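Local coordinates for motility-associated killing factor MakB (Vibrio cholerae serotype O1, PDB 6W1W), which probably serves as one component of a three-part cytotoxin that resembles the alpha-pore-forming toxins, at residues V221-A225 and Y226-S230; L344-L348 and N349-Q353. All blocks are in the same frame, centred on the assembly; numbering follows the deposited sequence.

Contact 1 (V221-A225 and Y226-S230); sequences VGYSA and YSTIS
Ser224 meets Ser227 and Thr228 in an N-cap, the motif by which the residue just before a helix closes its first turn, here that of helix 225-230. The OG of Ser224 stands between its own backbone N and carbonyl carbon (chi1 81°), which brings it over the start of the helix, where it accepts from Ser227 N at 3.0 Å. That bond takes up an amide which has no earlier helical carbonyl to use. The carbonyl of Ser224 reaches one residue further, receiving a weak bond from Thr228 N. Ala225, largely buried, brings the next carbonyl of the series: its O accepts from Ile229 N at 3.2 Å, the donor tilted 23° from the carbonyl plane, while CG1 of Ile229 lies against the same oxygen. The methyl of Ala225 turns the other way, to Leu218 of strand 209-220 and Ser195 of strand 193-203, and so seats the helix start on the sheet. On the outer side Tyr223 reaches past the cap to Thr228, its ring carbon CE2 lying 3.5 Å from Thr228 CB. The methyl CG2 of Thr228 packs near Ala225 O, while Thr228 OG1 lies 3.6 Å from Tyr223 CE2.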
# COMPACT_ATOMS: atom_id res chain seq x y z
N VAL A 221 -16.71 -0.26 -1.39
CA VAL A 221 -17.26 0.60 -0.34
C VAL A 221 -18.43 -0.06 0.37
O VAL A 221 -18.49 -0.07 1.61
CB VAL A 221 -17.65 1.97 -0.93
CG1 VAL A 221 -16.45 2.90 -0.94
CG2 VAL A 221 -18.23 1.80 -2.33
N GLY A 222 -19.38 -0.62 -0.38
CA GLY A 222 -20.57 -1.17 0.24
C GLY A 222 -21.04 -2.49 -0.34
O GLY A 222 -21.64 -3.31 0.36
N TYR A 223 -20.80 -2.70 -1.63
CA TYR A 223 -21.17 -3.95 -2.27
C TYR A 223 -20.04 -4.97 -2.14
O TYR A 223 -18.97 -4.68 -1.61
CB TYR A 223 -21.54 -3.71 -3.73
CG TYR A 223 -20.67 -2.70 -4.45
CD1 TYR A 223 -20.97 -1.34 -4.41
CD2 TYR A 223 -19.57 -3.11 -5.19
CE1 TYR A 223 -20.19 -0.42 -5.08
CE2 TYR A 223 -18.79 -2.19 -5.87
CZ TYR A 223 -19.10 -0.85 -5.81
OH TYR A 223 -18.31 0.06 -6.48
N SER A 224 -20.29 -6.18 -2.61
CA SER A 224 -19.30 -7.25 -2.57
C SER A 224 -18.38 -7.16 -3.78
O SER A 224 -18.72 -6.59 -4.81
CB SER A 224 -19.97 -8.62 -2.52
OG SER A 224 -20.36 -9.05 -3.81
N ALA A 225 -17.18 -7.74 -3.63
CA ALA A 225 -16.23 -7.73 -4.73
C ALA A 225 -16.71 -8.60 -5.89
O ALA A 225 -16.49 -8.25 -7.05
CB ALA A 225 -14.86 -8.20 -4.24
N TYR A 226 -17.36 -9.73 -5.59
CA TYR A 226 -17.93 -10.55 -6.66
C TYR A 226 -18.96 -9.76 -7.47
O TYR A 226 -18.99 -9.85 -8.70
CB TYR A 226 -18.58 -11.81 -6.08
CG TYR A 226 -19.19 -12.71 -7.12
CD1 TYR A 226 -18.40 -13.54 -7.90
CD2 TYR A 226 -20.56 -12.75 -7.31
CE1 TYR A 226 -18.97 -14.38 -8.85
CE2 TYR A 226 -21.14 -13.58 -8.27
CZ TYR A 226 -20.34 -14.40 -9.03
OH TYR A 226 -20.90 -15.23 -9.97
N SER A 227 -19.79 -8.96 -6.78
CA SER A 227 -20.85 -8.23 -7.46
C SER A 227 -20.29 -7.26 -8.50
O SER A 227 -20.82 -7.17 -9.62
CB SER A 227 -21.71 -7.47 -6.45
OG SER A 227 -22.63 -8.33 -5.80
N THR A 228 -19.23 -6.54 -8.16
CA THR A 228 -18.72 -5.52 -9.07
C THR A 228 -17.94 -6.13 -10.22
O THR A 228 -17.87 -5.54 -11.30
CB THR A 228 -17.88 -4.51 -8.29
OG1 THR A 228 -17.61 -3.36 -9.11
CG2 THR A 228 -16.57 -5.13 -7.81
N ILE A 229 -17.36 -7.32 -10.02
CA ILE A 229 -16.51 -7.92 -11.05
C ILE A 229 -17.36 -8.67 -12.08
O ILE A 229 -17.19 -8.48 -13.29
CB ILE A 229 -15.46 -8.86 -10.42
CG1 ILE A 229 -14.49 -8.07 -9.54
CG2 ILE A 229 -14.71 -9.63 -11.51
CD1 ILE A 229 -13.50 -8.95 -8.77
N SER A 230 -18.26 -9.53 -11.61
CA SER A 230 -19.10 -10.30 -12.54
C SER A 230 -19.99 -9.40 -13.38
O SER A 230 -20.28 -9.71 -14.54
CB SER A 230 -19.93 -11.32 -11.76
OG SER A 230 -20.52 -10.74 -10.62

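Contact 2 (L344-L348 and N349-Q353); sequences LVNTL and NNTIQ
Asn346 and Thr351 face each other near the closed end of a beta hairpin, where strand 338-346 turns back into strand 351-354. Backbone bonds set the register: Asn346 N donates to Thr351 O at 3.0 Å, and Thr351 N returns a weak bond to Asn346 O. Further from the turn, Gln353 N reaches Leu344 O at 3.2 Å. At the turn Asn350 and Thr351 both lie opposite Asn346, the pattern of a G1 beta bulge; Asn350 takes the left-handed conformation characteristic of the first position of such a bulge. A weak bond from Asn349 N to Asn346 O closes the tight turn through Thr347 and Leu348.

A side-chain bond crosses the turn. With CG anti to the backbone N (chi1 -172°), Asn346 sends its amide along the turn, and its OD1 accepts from Asn349 ND2 at 3.2 Å. The N-H points nearly straight at the oxygen (167°), yet the donor lies above the carbonyl plane of Asn346, not on a lone pair, and the two amide planes are perpendicular. Leu348 N adds a weak bond to the same OD1.

Packing involves both faces. Thr351 lies beside Asn346, pointing the same way, its OG1 3.3 Å from Asn346 CB. Apolar contact belongs to the other face, where Val345 CG1 and Ile352 CG1 approach to 4.3 Å. That face turns toward helix 233-245, whose Leu239 touches Ile352 and Thr347, while strand 193-203 pairs with the hairpin through backbone bonds: Val345 bonds to Thr198 and Ser200, and Thr347 to Ser200.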
# COMPACT_ATOMS: atom_id res chain seq x y z
N LEU A 344 -12.29 -15.82 -7.46
CA LEU A 344 -11.30 -16.35 -8.39
C LEU A 344 -11.74 -16.06 -9.82
O LEU A 344 -12.79 -16.54 -10.26
CB LEU A 344 -11.11 -17.85 -8.17
CG LEU A 344 -10.45 -18.66 -9.29
CD1 LEU A 344 -9.04 -18.17 -9.61
CD2 LEU A 344 -10.43 -20.14 -8.95
N VAL A 345 -10.92 -15.30 -10.55
CA VAL A 345 -11.15 -15.01 -11.96
C VAL A 345 -10.34 -16.03 -12.76
O VAL A 345 -9.15 -15.84 -13.02
CB VAL A 345 -10.75 -13.57 -12.32
CG1 VAL A 345 -11.12 -13.26 -13.75
CG2 VAL A 345 -11.40 -12.58 -11.37
N ASN A 346 -10.99 -17.12 -13.16
CA ASN A 346 -10.34 -18.22 -13.87
C ASN A 346 -10.40 -17.94 -15.37
O ASN A 346 -11.45 -18.07 -15.99
CB ASN A 346 -11.04 -19.54 -13.52
CG ASN A 346 -10.31 -20.76 -14.05
OD1 ASN A 346 -9.62 -20.70 -15.07
ND2 ASN A 346 -10.48 -21.89 -13.37
N THR A 347 -9.25 -17.60 -15.96
CA THR A 347 -9.22 -17.18 -17.36
C THR A 347 -9.15 -18.34 -18.35
O THR A 347 -9.45 -18.14 -19.53
CB THR A 347 -8.04 -16.23 -17.63
OG1 THR A 347 -6.82 -16.97 -17.62
CG2 THR A 347 -7.99 -15.13 -16.58
N LEU A 348 -8.75 -19.53 -17.92
CA LEU A 348 -8.81 -20.67 -18.83
C LEU A 348 -10.20 -21.29 -18.88
O LEU A 348 -10.40 -22.26 -19.62
CB LEU A 348 -7.76 -21.73 -18.44
CG LEU A 348 -7.74 -22.38 -17.05
CD1 LEU A 348 -7.78 -23.89 -17.17
CD2 LEU A 348 -6.52 -21.94 -16.26
N ASN A 349 -11.17 -20.73 -18.14
CA ASN A 349 -12.56 -21.16 -18.20
C ASN A 349 -13.54 -20.02 -18.41
O ASN A 349 -14.74 -20.28 -18.55
CB ASN A 349 -12.94 -21.91 -16.90
CG ASN A 349 -12.26 -23.25 -16.78
OD1 ASN A 349 -12.75 -24.26 -17.30
ND2 ASN A 349 -11.14 -23.29 -16.07
N ASN A 350 -13.06 -18.77 -18.44
CA ASN A 350 -13.91 -17.57 -18.47
C ASN A 350 -14.90 -17.53 -17.31
O ASN A 350 -15.92 -16.85 -17.39
CB ASN A 350 -14.64 -17.42 -19.80
CG ASN A 350 -13.82 -16.68 -20.84
OD1 ASN A 350 -12.81 -16.05 -20.52
ND2 ASN A 350 -14.26 -16.75 -22.09
N THR A 351 -14.61 -18.25 -16.23
CA THR A 351 -15.50 -18.34 -15.08
C THR A 351 -15.05 -17.39 -13.98
O THR A 351 -13.87 -17.08 -13.85
CB THR A 351 -15.55 -19.78 -14.55
OG1 THR A 351 -14.21 -20.23 -14.29
CG2 THR A 351 -16.17 -20.69 -15.58
N ILE A 352 -16.02 -16.92 -13.18
CA ILE A 352 -15.78 -16.00 -12.07
C ILE A 352 -16.56 -16.53 -10.88
O ILE A 352 -17.78 -16.34 -10.79
CB ILE A 352 -16.18 -14.56 -12.39
CG1 ILE A 352 -15.34 -14.01 -13.55
CG2 ILE A 352 -16.06 -13.66 -11.16
CD1 ILE A 352 -15.70 -12.60 -13.93
N GLN A 353 -15.88 -17.23 -9.97
CA GLN A 353 -16.51 -17.79 -8.79
C GLN A 353 -16.29 -16.88 -7.59
O GLN A 353 -15.64 -15.84 -7.67
CB GLN A 353 -15.99 -19.20 -8.50
CG GLN A 353 -16.49 -20.28 -9.43
CD GLN A 353 -15.49 -20.62 -10.51
OE1 GLN A 353 -14.43 -20.00 -10.62
NE2 GLN A 353 -15.83 -21.62 -11.33

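Along the chain, strand 209-220 ends first and contact 1 follows directly, turning the chain into helix 225-230. Four further helices and a short helical piece pass before strand 338-346 leads into contact 2, which closes the last hairpin near the C terminus. The two local contacts therefore run in series, neither enclosing nor crossing the other. Strand 209-220, which leads into contact 1, and strand 351-354, the second arm of the hairpin in contact 2, are opposite edges of the sheet. Helix 225-230 reaches from one to the other through Tyr226 and Ile229, with Ile229 CG2 4.0 Å from Ile352 CD1 and the Tyr226 hydroxyl weakly bonded to Ile352 O. The centres of the contacts lie about 16 Å apart.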